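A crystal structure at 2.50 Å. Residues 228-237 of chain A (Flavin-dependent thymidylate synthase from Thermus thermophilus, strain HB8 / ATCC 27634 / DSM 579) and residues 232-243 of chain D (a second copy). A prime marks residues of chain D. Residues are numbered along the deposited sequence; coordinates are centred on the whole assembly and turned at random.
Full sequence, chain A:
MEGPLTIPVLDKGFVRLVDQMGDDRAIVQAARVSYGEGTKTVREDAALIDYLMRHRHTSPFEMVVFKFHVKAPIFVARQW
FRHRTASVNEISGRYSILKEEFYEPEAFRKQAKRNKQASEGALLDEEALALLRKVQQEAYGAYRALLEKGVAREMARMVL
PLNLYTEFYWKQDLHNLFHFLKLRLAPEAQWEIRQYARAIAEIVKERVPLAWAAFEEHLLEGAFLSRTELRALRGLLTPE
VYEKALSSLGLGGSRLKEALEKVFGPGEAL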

# COMPACT_ATOMS: atom_id res chain seq x y z
N THR A 228 -7.12 -5.07 30.66
CA THR A 228 -7.07 -5.52 32.04
C THR A 228 -5.88 -4.89 32.77
O THR A 228 -5.92 -4.70 33.98
CB THR A 228 -7.00 -7.06 32.16
OG1 THR A 228 -5.72 -7.53 31.72
CG2 THR A 228 -8.09 -7.70 31.31
N GLU A 229 -4.83 -4.57 32.03
CA GLU A 229 -3.68 -3.95 32.66
C GLU A 229 -4.07 -2.55 33.12
O GLU A 229 -3.79 -2.17 34.26
CB GLU A 229 -2.50 -3.90 31.69
CG GLU A 229 -1.56 -5.09 31.82
CD GLU A 229 -0.43 -5.08 30.81
OE1 GLU A 229 -0.68 -5.30 29.61
OE2 GLU A 229 0.73 -4.84 31.23
N LEU A 230 -4.73 -1.79 32.25
CA LEU A 230 -5.17 -0.44 32.60
C LEU A 230 -6.17 -0.51 33.77
O LEU A 230 -6.26 0.41 34.58
CB LEU A 230 -5.85 0.22 31.40
CG LEU A 230 -4.98 0.58 30.19
CD1 LEU A 230 -5.85 1.07 29.05
CD2 LEU A 230 -3.98 1.65 30.59
N ARG A 231 -6.91 -1.60 33.83
CA ARG A 231 -7.91 -1.81 34.88
C ARG A 231 -7.23 -2.08 36.23
O ARG A 231 -7.78 -1.75 37.28
CB ARG A 231 -8.81 -2.98 34.47
CG ARG A 231 -9.88 -3.35 35.48
CD ARG A 231 -10.92 -4.24 34.84
NE ARG A 231 -11.82 -3.47 33.99
CZ ARG A 231 -12.53 -3.99 33.00
NH1 ARG A 231 -12.45 -5.29 32.72
NH2 ARG A 231 -13.33 -3.21 32.27
N ALA A 232 -6.05 -2.68 36.19
CA ALA A 232 -5.30 -2.96 37.40
C ALA A 232 -4.75 -1.64 37.91
O ALA A 232 -4.66 -1.43 39.11
CB ALA A 232 -4.17 -3.92 37.12
N LEU A 233 -4.38 -0.76 36.99
CA LEU A 233 -3.85 0.55 37.37
C LEU A 233 -4.94 1.29 38.12
O LEU A 233 -4.66 2.03 39.06
CB LEU A 233 -3.43 1.34 36.13
CG LEU A 233 -2.14 0.83 35.50
CD1 LEU A 233 -1.73 1.75 34.36
CD2 LEU A 233 -1.06 0.79 36.57
N ARG A 234 -6.18 1.11 37.68
CA ARG A 234 -7.30 1.71 38.38
C ARG A 234 -7.43 0.79 39.59
O ARG A 234 -6.97 -0.35 39.56
CB ARG A 234 -8.56 1.63 37.53
CG ARG A 234 -8.44 2.28 36.17
CD ARG A 234 -9.58 1.86 35.26
NE ARG A 234 -9.19 2.03 33.86
CZ ARG A 234 -9.56 1.24 32.86
NH1 ARG A 234 -10.34 0.19 33.08
NH2 ARG A 234 -9.11 1.48 31.64
N GLY A 235 -8.04 1.25 40.67
CA GLY A 235 -8.15 0.37 41.81
C GLY A 235 -6.90 0.47 42.66
O GLY A 235 -6.99 0.62 43.87
N LEU A 236 -5.73 0.37 42.02
CA LEU A 236 -4.46 0.49 42.72
C LEU A 236 -4.07 1.96 42.87
O LEU A 236 -3.34 2.31 43.80
CB LEU A 236 -3.32 -0.22 41.97
CG LEU A 236 -3.05 -1.72 42.11
CD1 LEU A 236 -1.79 -2.07 41.32
CD2 LEU A 236 -2.85 -2.10 43.56
N LEU A 237 -4.55 2.81 41.97
CA LEU A 237 -4.20 4.23 42.01
C LEU A 237 -5.37 5.16 41.74
O LEU A 237 -6.34 4.79 41.09
CB LEU A 237 -3.13 4.52 40.96
CG LEU A 237 -1.91 3.60 40.88
CD1 LEU A 237 -1.21 3.80 39.55
CD2 LEU A 237 -0.97 3.88 42.05
N ALA D 232 6.78 6.47 36.00
CA ALA D 232 5.90 6.86 37.08
C ALA D 232 5.36 5.62 37.78
O ALA D 232 5.56 5.43 38.97
CB ALA D 232 4.76 7.71 36.55
N LEU D 233 4.68 4.76 37.02
CA LEU D 233 4.12 3.53 37.57
C LEU D 233 5.18 2.79 38.37
O LEU D 233 4.95 2.42 39.52
CB LEU D 233 3.60 2.64 36.43
CG LEU D 233 2.52 3.28 35.54
CD1 LEU D 233 2.26 2.39 34.33
CD2 LEU D 233 1.24 3.49 36.34
N ARG D 234 6.35 2.57 37.76
CA ARG D 234 7.44 1.91 38.45
C ARG D 234 7.84 2.95 39.48
O ARG D 234 8.23 4.06 39.12
CB ARG D 234 8.61 1.66 37.49
CG ARG D 234 9.75 0.84 38.08
CD ARG D 234 11.08 1.07 37.35
NE ARG D 234 10.98 0.96 35.89
CZ ARG D 234 10.70 1.97 35.07
NH1 ARG D 234 10.48 3.18 35.56
NH2 ARG D 234 10.63 1.77 33.76
N GLY D 235 7.75 2.61 40.76
CA GLY D 235 8.09 3.58 41.78
C GLY D 235 6.86 3.82 42.63
O GLY D 235 6.91 3.72 43.85
N LEU D 236 5.74 4.14 41.97
CA LEU D 236 4.48 4.35 42.67
C LEU D 236 4.02 2.98 43.15
O LEU D 236 3.34 2.86 44.17
CB LEU D 236 3.42 4.92 41.72
CG LEU D 236 3.09 6.41 41.77
CD1 LEU D 236 1.94 6.71 40.83
CD2 LEU D 236 2.71 6.81 43.18
N LEU D 237 4.40 1.95 42.39
CA LEU D 237 4.06 0.57 42.71
C LEU D 237 5.30 -0.25 42.97
O LEU D 237 6.42 0.27 43.07
CB LEU D 237 3.31 -0.08 41.54
CG LEU D 237 1.95 0.44 41.10
CD1 LEU D 237 1.51 -0.32 39.86
CD2 LEU D 237 0.93 0.25 42.21
N THR D 238 5.10 -1.55 43.06
CA THR D 238 6.15 -2.52 43.31
C THR D 238 5.76 -3.79 42.57
O THR D 238 4.58 -4.07 42.39
CB THR D 238 6.27 -2.82 44.82
OG1 THR D 238 4.97 -3.15 45.35
CG2 THR D 238 6.82 -1.61 45.57
N PRO D 239 6.75 -4.57 42.13
CA PRO D 239 6.45 -5.81 41.40
C PRO D 239 5.37 -6.66 42.06
O PRO D 239 4.26 -6.81 41.53
CB PRO D 239 7.81 -6.52 41.37
CG PRO D 239 8.77 -5.37 41.31
CD PRO D 239 8.20 -4.41 42.33
N GLU D 240 5.69 -7.21 43.22
CA GLU D 240 4.78 -8.06 43.97
C GLU D 240 3.35 -7.54 44.03
O GLU D 240 2.40 -8.30 43.84
CB GLU D 240 5.32 -8.25 45.39
CG GLU D 240 4.62 -9.34 46.19
CD GLU D 240 4.88 -10.74 45.64
OE1 GLU D 240 4.31 -11.71 46.19
OE2 GLU D 240 5.65 -10.86 44.66
N VAL D 241 3.18 -6.24 44.28
CA VAL D 241 1.85 -5.64 44.35
C VAL D 241 1.14 -5.66 43.00
O VAL D 241 0.05 -6.21 42.86
CB VAL D 241 1.91 -4.19 44.86
CG1 VAL D 241 0.55 -3.52 44.73
CG2 VAL D 241 2.34 -4.18 46.31
N TYR D 242 1.78 -5.06 42.00
CA TYR D 242 1.21 -5.01 40.65
C TYR D 242 0.81 -6.43 40.23
O TYR D 242 -0.21 -6.61 39.56
CB TYR D 242 2.25 -4.43 39.69
CG TYR D 242 1.78 -4.17 38.27
CD1 TYR D 242 0.69 -3.34 38.00
CD2 TYR D 242 2.45 -4.73 37.18
CE1 TYR D 242 0.30 -3.07 36.69
CE2 TYR D 242 2.06 -4.46 35.88
CZ TYR D 242 0.99 -3.63 35.64
OH TYR D 242 0.64 -3.38 34.34
N GLU D 243 1.59 -7.42 40.63
CA GLU D 243 1.31 -8.81 40.29
C GLU D 243 -0.02 -9.29 40.85
O GLU D 243 -0.79 -9.97 40.17
CB GLU D 243 2.43 -9.72 40.79
CG GLU D 243 2.47 -11.06 40.08
CD GLU D 243 3.61 -11.95 40.54
OE1 GLU D 243 4.70 -11.42 40.86
OE2 GLU D 243 3.42 -13.18 40.57

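A single polar contact, and a weak one, accompanies an interface otherwise built from hydrocarbon. The hydroxyl of Tyr242′ donates a long hydrogen bond to Glu229, with 3.4 Å between Tyr242′ OH and Glu229 OE2. At that length the bond contributes little pull of its own, yet it gives the phenol a partner at a buried position, where an unpaired hydroxyl would be costly. The other carboxylate oxygen of Glu229, OE1, is hydrogen-bonded to a residue adjoining the stretches, so both oxygens of this buried acid are engaged.

The backbones stay well apart. Helix 228-236 of chain A and helix 239-243 of chain D cross steeply, their N-to-C directions 110° apart and their axes no closer than 11.3 Å. The closest CA atoms, those of Ala232 and Tyr242′, are 7.6 Å apart, and no backbone hydrogen bond links the two stretches. Side chains therefore span the gap, and 449 Å² of surface, summed over both sides, is buried between the stretches.

Leucines account for most of that surface. Because the chains are copies of one protein, the same residues recur on both sides and in two cases meet their own counterparts. The methyls Leu233 CD2 and Leu233′ CD2 lie 3.6 Å apart, in van der Waals contact; although both CA-to-CB bonds point sideways, the ends of the side chains reach inward. Leu237 and Leu237′, whose CA-to-CB bonds point toward the opposing stretch, touch more loosely, with 4.1 Å between Leu237 CD2 and Leu237′ CD2. Cross-contacts knit these pairs together: Leu237 CD1 is 4.1 Å from Leu233′ CD2, and Leu233 CD2 is 4.3 Å from Leu237′ CD1. Leu237 CD2 also lies 4.2 Å from Leu236′ CD1, and both residues remain partly exposed.

Leu236 extends the apolar patch toward the second helix of chain D. Its CD1 packs 3.7 Å from Leu237′ CD2, while its CD2 lies 3.9 Å from Val241′ CG1, so the forked side chain touches a residue before that helix and another within it. Tyr242′, which loses more area to the opposite stretch than any other residue here, brings a large aromatic surface to the same patch. Leu236 CD1 sits at the edge of its ring, near the ring plane, 4.3 Å from Tyr242′ CD1, and Leu233 CD2 approaches Tyr242′ CE1 to 4.1 Å. The tyrosine thus combines hydrocarbon packing along its ring with the weak polar contact at its tip.

Leu237′ leaves helical phi/psi, and Thr238′ occupies the N-cap position of the following helix, whose first turn is closed by the bond from Tyr242′ N to Thr238′ O at 3.0 Å. Leu233′ thus lies before this break, Leu237′ at it, and Val241′ and Tyr242′ in the helix that follows. Gly235 and Gly235′ both adopt positive phi, a conformation in which a CB would be jammed against the preceding carbonyl oxygen.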